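PDB 3VA7: KLLA0E08119p from Kluyveromyces lactis, which probably uses ATP and biotin to carboxylate urea to urea-1-carboxylate, which the full-length protein's hydrolase part would then break down to ammonium and carbon dioxide. Local coordinates for residues E116-D122 with P134-R140; P931-E935 with K976-Y980. All coordinates share one frame; numbering follows the deposited sequence.

Contact 1 (E116-D122 with P134-R140); sequences ENADFSD and PSGDAIR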
loop_
_atom_site.group_PDB
_atom_site.type_symbol
_atom_site.label_atom_id
_atom_site.label_comp_id
_atom_site.label_asym_id
_atom_site.label_seq_id
_atom_site.Cartn_x
_atom_site.Cartn_y
_atom_site.Cartn_z
ATOM N N GLU A 116 17.313 -6.427 34.707
ATOM C CA GLU A 116 18.095 -6.002 35.855
ATOM C C GLU A 116 17.264 -5.532 37.045
ATOM O O GLU A 116 17.683 -4.653 37.787
ATOM C CB GLU A 116 18.916 -4.827 35.427
ATOM C CG GLU A 116 19.961 -5.221 34.458
ATOM C CD GLU A 116 20.764 -4.050 34.068
ATOM O OE1 GLU A 116 20.164 -3.182 33.386
ATOM O OE2 GLU A 116 21.954 -4.002 34.466
ATOM N N ASN A 117 16.092 -6.135 37.207
ATOM C CA ASN A 117 15.169 -5.867 38.291
ATOM C C ASN A 117 15.238 -6.964 39.347
ATOM O O ASN A 117 14.799 -8.090 39.131
ATOM C CB ASN A 117 13.769 -5.753 37.700
ATOM C CG ASN A 117 12.702 -5.522 38.729
ATOM O OD1 ASN A 117 12.666 -6.126 39.823
ATOM N ND2 ASN A 117 11.778 -4.681 38.361
ATOM N N ALA A 118 15.767 -6.611 40.509
ATOM C CA ALA A 118 16.087 -7.586 41.537
ATOM C C ALA A 118 14.884 -8.086 42.321
ATOM O O ALA A 118 14.936 -9.213 42.857
ATOM C CB ALA A 118 17.136 -7.016 42.498
ATOM N N ASP A 119 13.825 -7.277 42.440
ATOM C CA ASP A 119 12.607 -7.816 43.068
ATOM C C ASP A 119 12.179 -9.018 42.234
ATOM O O ASP A 119 11.947 -10.135 42.760
ATOM C CB ASP A 119 11.459 -6.789 43.128
ATOM C CG ASP A 119 11.756 -5.582 44.065
ATOM O OD1 ASP A 119 11.219 -4.488 43.772
ATOM O OD2 ASP A 119 12.512 -5.738 45.066
ATOM N N PHE A 120 12.132 -8.786 40.911
ATOM C CA PHE A 120 11.840 -9.845 39.962
ATOM C C PHE A 120 12.774 -11.046 40.090
ATOM O O PHE A 120 12.310 -12.169 40.215
ATOM C CB PHE A 120 11.805 -9.324 38.525
ATOM C CG PHE A 120 11.450 -10.381 37.519
ATOM C CD1 PHE A 120 12.340 -10.730 36.514
ATOM C CD2 PHE A 120 10.227 -11.055 37.601
ATOM C CE1 PHE A 120 11.994 -11.697 35.591
ATOM C CE2 PHE A 120 9.877 -12.036 36.668
ATOM C CZ PHE A 120 10.755 -12.351 35.671
ATOM N N SER A 121 14.081 -10.836 40.106
ATOM C CA SER A 121 14.938 -12.010 40.284
ATOM C C SER A 121 14.547 -12.792 41.550
ATOM O O SER A 121 14.447 -14.020 41.515
ATOM C CB SER A 121 16.409 -11.663 40.271
ATOM O OG SER A 121 17.147 -12.834 40.504
ATOM N N ASP A 122 14.285 -12.044 42.633
ATOM C CA ASP A 122 13.876 -12.584 43.937
ATOM C C ASP A 122 12.480 -13.271 43.928
ATOM O O ASP A 122 12.344 -14.366 44.501
ATOM C CB ASP A 122 13.948 -11.493 45.047
ATOM C CG ASP A 122 15.399 -11.109 45.463
ATOM O OD1 ASP A 122 16.325 -11.959 45.487
ATOM O OD2 ASP A 122 15.609 -9.926 45.798
ATOM N N PRO A 134 21.695 -13.220 37.117
ATOM C CA PRO A 134 22.294 -13.169 38.457
ATOM C C PRO A 134 21.271 -12.933 39.580
ATOM O O PRO A 134 20.098 -12.555 39.317
ATOM C CB PRO A 134 23.282 -12.026 38.336
ATOM C CG PRO A 134 22.652 -11.121 37.326
ATOM C CD PRO A 134 21.919 -11.981 36.364
ATOM N N SER A 135 21.715 -13.161 40.816
ATOM C CA SER A 135 20.870 -13.016 42.041
ATOM C C SER A 135 20.333 -11.605 42.237
ATOM O O SER A 135 20.949 -10.631 41.784
ATOM C CB SER A 135 21.705 -13.364 43.276
ATOM O OG SER A 135 22.650 -12.323 43.552
ATOM N N GLY A 136 19.216 -11.482 42.947
ATOM C CA GLY A 136 18.625 -10.156 43.221
ATOM C C GLY A 136 19.592 -9.216 43.946
ATOM O O GLY A 136 19.554 -7.977 43.788
ATOM N N ASP A 137 20.480 -9.833 44.712
ATOM C CA ASP A 137 21.474 -9.140 45.473
ATOM C C ASP A 137 22.536 -8.525 44.626
ATOM O O ASP A 137 22.773 -7.314 44.714
ATOM C CB ASP A 137 22.169 -10.117 46.394
ATOM C CG ASP A 137 22.144 -9.647 47.807
ATOM O OD1 ASP A 137 20.996 -9.582 48.347
ATOM O OD2 ASP A 137 23.246 -9.316 48.343
ATOM N N ALA A 138 23.206 -9.375 43.852
ATOM C CA ALA A 138 24.155 -8.928 42.852
ATOM C C ALA A 138 23.566 -7.756 42.013
ATOM O O ALA A 138 24.225 -6.714 41.846
ATOM C CB ALA A 138 24.642 -10.129 41.972
ATOM N N ILE A 139 22.326 -7.898 41.549
ATOM C CA ILE A 139 21.645 -6.804 40.820
ATOM C C ILE A 139 21.476 -5.489 41.640
ATOM O O ILE A 139 21.755 -4.393 41.121
ATOM C CB ILE A 139 20.277 -7.247 40.235
ATOM C CG1 ILE A 139 20.429 -8.420 39.250
ATOM C CG2 ILE A 139 19.536 -6.078 39.574
ATOM C CD1 ILE A 139 19.161 -9.193 39.092
ATOM N N ARG A 140 21.034 -5.606 42.904
ATOM C CA ARG A 140 21.018 -4.462 43.848
ATOM C C ARG A 140 22.394 -3.842 44.051
ATOM O O ARG A 140 22.575 -2.631 43.853
ATOM C CB ARG A 140 20.456 -4.873 45.186
ATOM C CG ARG A 140 19.014 -4.523 45.337
ATOM C CD ARG A 140 18.466 -5.340 46.466
ATOM N NE ARG A 140 17.141 -5.834 46.122
ATOM C CZ ARG A 140 16.766 -7.113 46.196
ATOM N NH1 ARG A 140 17.618 -8.067 46.627
ATOM N NH2 ARG A 140 15.514 -7.424 45.845
#
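I139 and A118 meet at the centre of an antiparallel helix pair in the N-terminal part of the biotin carboxylase, where helix 118-125 is followed by strand 130-131 and helix 136-143. The axes of 118-122 and 136-140 come within 8.3 Å at an angle of 171°, and the small residues A118 and G136 bring their CA atoms to 4.0 Å. The I139 side chain spans this seam. Its CB lies 3.9 Å from A118 CB. With chi1 at -60°, CG2 stands anti to the backbone N and reaches back to the E116 carbonyl group, while CG1 carries CD1 the other way, to 3.9 Å from S121 CB. Beside it, S121 OG donates to P134 O over 3.2 Å. N117 and S135 are the N-caps of the two helices, accepting from F120 N and A138 N. F120 packs on helix 92-101, and the E116 carboxylate pairs with A320 N and R321. Towards solvent, R140 lays one guanidinium face over the A118 methyl, CZ to CB 3.7 Å, and turns its edge to two acids. D119 OD2 forms a longer salt bridge to R140 NH2; D122 OD2, its carboxylate turned only 22° from the guanidinium plane, accepts from R140 NH2 and, weakly, from R140 NH1 at 2.9 Å.

Contact 2 (P931-E935 with K976-Y980); sequences PMAFE and KNMLY
F934 lies flat under the aliphatic stem of K976, the closely packed part of this contact. K976 CG sits over the centre of the ring in a CH-pi contact, 3.7 Å from the centroid and 9° off the normal; CB and CD lie to its two sides over the same face. With CG anti to the backbone N (chi1 179°), the lysine chain runs across the ring before bending at chi3. L979 CD1 comes to the ring edge, 3.8 Å from F934 CE1, and E935 CG lies against the opposite face, towards the rim. Cutting F934 back to an alanine is likely to open a gap beneath the K976 stem and take from L979 CD1 the ring edge it packs on. M932 and F934 point from one face of strand 922-934, in the mixed sheet of carboxyltransferase subdomains C and D, and helix 972-979 covers that face; P931 and A933 turn to helix 1083-1094 behind. Where the helix ends, the side chains of Y980 and M932 cross at about a right angle. Y980 OH donates to M932 O over 2.6 Å, approaching from above the carbonyl plane, 41° out of it. The M932 chain, bent at chi2 and chi3, brings CE to 3.6 Å from Y980 CZ, and SD makes an oblique Met-aromatic contact, 5.2 Å from the ring centroid. The solvent side is looser: K976 is partly exposed, and beyond CD its chain leads NZ away from F934.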
loop_
_atom_site.group_PDB
_atom_site.type_symbol
_atom_site.label_atom_id
_atom_site.label_comp_id
_atom_site.label_asym_id
_atom_site.label_seq_id
_atom_site.Cartn_x
_atom_site.Cartn_y
_atom_site.Cartn_z
ATOM N N PRO A 931 -16.222 -15.609 5.391
ATOM C CA PRO A 931 -17.134 -15.103 6.407
ATOM C C PRO A 931 -17.769 -13.810 5.959
ATOM O O PRO A 931 -17.081 -12.948 5.442
ATOM C CB PRO A 931 -16.212 -14.797 7.592
ATOM C CG PRO A 931 -14.886 -14.599 6.978
ATOM C CD PRO A 931 -14.813 -15.429 5.782
ATOM N N MET A 932 -19.062 -13.636 6.192
ATOM C CA MET A 932 -19.688 -12.341 5.871
ATOM C C MET A 932 -20.675 -11.889 6.966
ATOM O O MET A 932 -21.591 -12.639 7.408
ATOM C CB MET A 932 -20.346 -12.417 4.488
ATOM C CG MET A 932 -20.991 -11.139 4.026
ATOM S SD MET A 932 -22.612 -11.481 3.248
ATOM C CE MET A 932 -23.603 -11.261 4.669
ATOM N N ALA A 933 -20.471 -10.666 7.415
ATOM C CA ALA A 933 -21.473 -9.956 8.210
ATOM C C ALA A 933 -22.632 -9.344 7.369
ATOM O O ALA A 933 -22.429 -8.459 6.535
ATOM C CB ALA A 933 -20.811 -8.930 9.070
ATOM N N PHE A 934 -23.849 -9.843 7.571
ATOM C CA PHE A 934 -25.046 -9.206 6.991
ATOM C C PHE A 934 -25.354 -7.759 7.462
ATOM O O PHE A 934 -25.615 -7.502 8.634
ATOM C CB PHE A 934 -26.243 -10.121 7.179
ATOM C CG PHE A 934 -27.405 -9.774 6.297
ATOM C CD1 PHE A 934 -27.321 -9.954 4.900
ATOM C CD2 PHE A 934 -28.571 -9.233 6.838
ATOM C CE1 PHE A 934 -28.398 -9.629 4.044
ATOM C CE2 PHE A 934 -29.648 -8.900 5.992
ATOM C CZ PHE A 934 -29.555 -9.089 4.596
ATOM N N GLU A 935 -25.291 -6.799 6.544
ATOM C CA GLU A 935 -25.772 -5.426 6.821
ATOM C C GLU A 935 -25.158 -4.854 8.072
ATOM O O GLU A 935 -25.875 -4.377 8.933
ATOM C CB GLU A 935 -27.306 -5.349 6.948
ATOM C CG GLU A 935 -27.949 -5.206 5.649
ATOM C CD GLU A 935 -29.413 -4.838 5.695
ATOM O OE1 GLU A 935 -29.830 -4.053 4.850
ATOM O OE2 GLU A 935 -30.170 -5.342 6.535
ATOM N N LYS A 976 -31.128 -12.532 2.560
ATOM C CA LYS A 976 -30.046 -12.940 3.426
ATOM C C LYS A 976 -29.793 -14.435 3.237
ATOM O O LYS A 976 -28.660 -14.840 3.177
ATOM C CB LYS A 976 -30.347 -12.590 4.869
ATOM C CG LYS A 976 -29.279 -12.993 5.853
ATOM C CD LYS A 976 -29.680 -12.721 7.332
ATOM C CE LYS A 976 -30.453 -13.902 7.906
ATOM N NZ LYS A 976 -31.199 -13.571 9.164
ATOM N N ASN A 977 -30.844 -15.242 3.112
ATOM C CA ASN A 977 -30.692 -16.671 2.955
ATOM C C ASN A 977 -29.965 -17.036 1.695
ATOM O O ASN A 977 -29.172 -17.997 1.716
ATOM C CB ASN A 977 -32.034 -17.411 2.929
ATOM C CG ASN A 977 -32.734 -17.445 4.280
ATOM O OD1 ASN A 977 -32.096 -17.342 5.362
ATOM N ND2 ASN A 977 -34.080 -17.609 4.227
ATOM N N MET A 978 -30.226 -16.324 0.587
ATOM C CA MET A 978 -29.544 -16.713 -0.619
ATOM C C MET A 978 -28.084 -16.362 -0.540
ATOM O O MET A 978 -27.251 -17.184 -0.930
ATOM C CB MET A 978 -30.207 -16.276 -1.906
ATOM C CG MET A 978 -29.824 -14.992 -2.385
ATOM S SD MET A 978 -28.261 -14.897 -3.285
ATOM C CE MET A 978 -28.521 -13.238 -3.889
ATOM N N LEU A 979 -27.749 -15.223 0.050
ATOM C CA LEU A 979 -26.349 -14.919 0.221
ATOM C C LEU A 979 -25.575 -16.004 0.957
ATOM O O LEU A 979 -24.361 -16.210 0.715
ATOM C CB LEU A 979 -26.187 -13.596 0.918
ATOM C CG LEU A 979 -26.695 -12.449 0.051
ATOM C CD1 LEU A 979 -27.051 -11.328 0.948
ATOM C CD2 LEU A 979 -25.572 -12.066 -0.922
ATOM N N TYR A 980 -26.262 -16.737 1.829
ATOM C CA TYR A 980 -25.584 -17.786 2.598
ATOM C C TYR A 980 -25.854 -19.186 2.040
ATOM O O TYR A 980 -25.483 -20.175 2.654
ATOM C CB TYR A 980 -26.002 -17.732 4.080
ATOM C CG TYR A 980 -25.541 -16.508 4.819
ATOM C CD1 TYR A 980 -24.190 -16.230 4.932
ATOM C CD2 TYR A 980 -26.447 -15.639 5.415
ATOM C CE1 TYR A 980 -23.746 -15.152 5.630
ATOM C CE2 TYR A 980 -26.002 -14.547 6.123
ATOM C CZ TYR A 980 -24.632 -14.297 6.241
ATOM O OH TYR A 980 -24.102 -13.185 6.937
#

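Overall arrangement
The contacts follow one another along the chain: contact 1 closes at residue 140, long before contact 2 opens at 931. They share no helix, strand or sheet. Contact 1 joins helices 118-125 and 136-143, which come just before and just after strand 130-131, the edge strand of the parallel sheet of the biotin carboxylase part; contact 2 sets a helix on a mixed sheet of the carboxyltransferase part. Their centres are about 57 Å apart and their nearest atoms about 39 Å. Contact 1 is peripheral, about 46 Å from the chain centre, whereas L979 of contact 2 has its side chain about 13 Å from bound urea. They thus lie in different catalytic parts of a multidomain enzyme, the biotin carrier part following later in the chain.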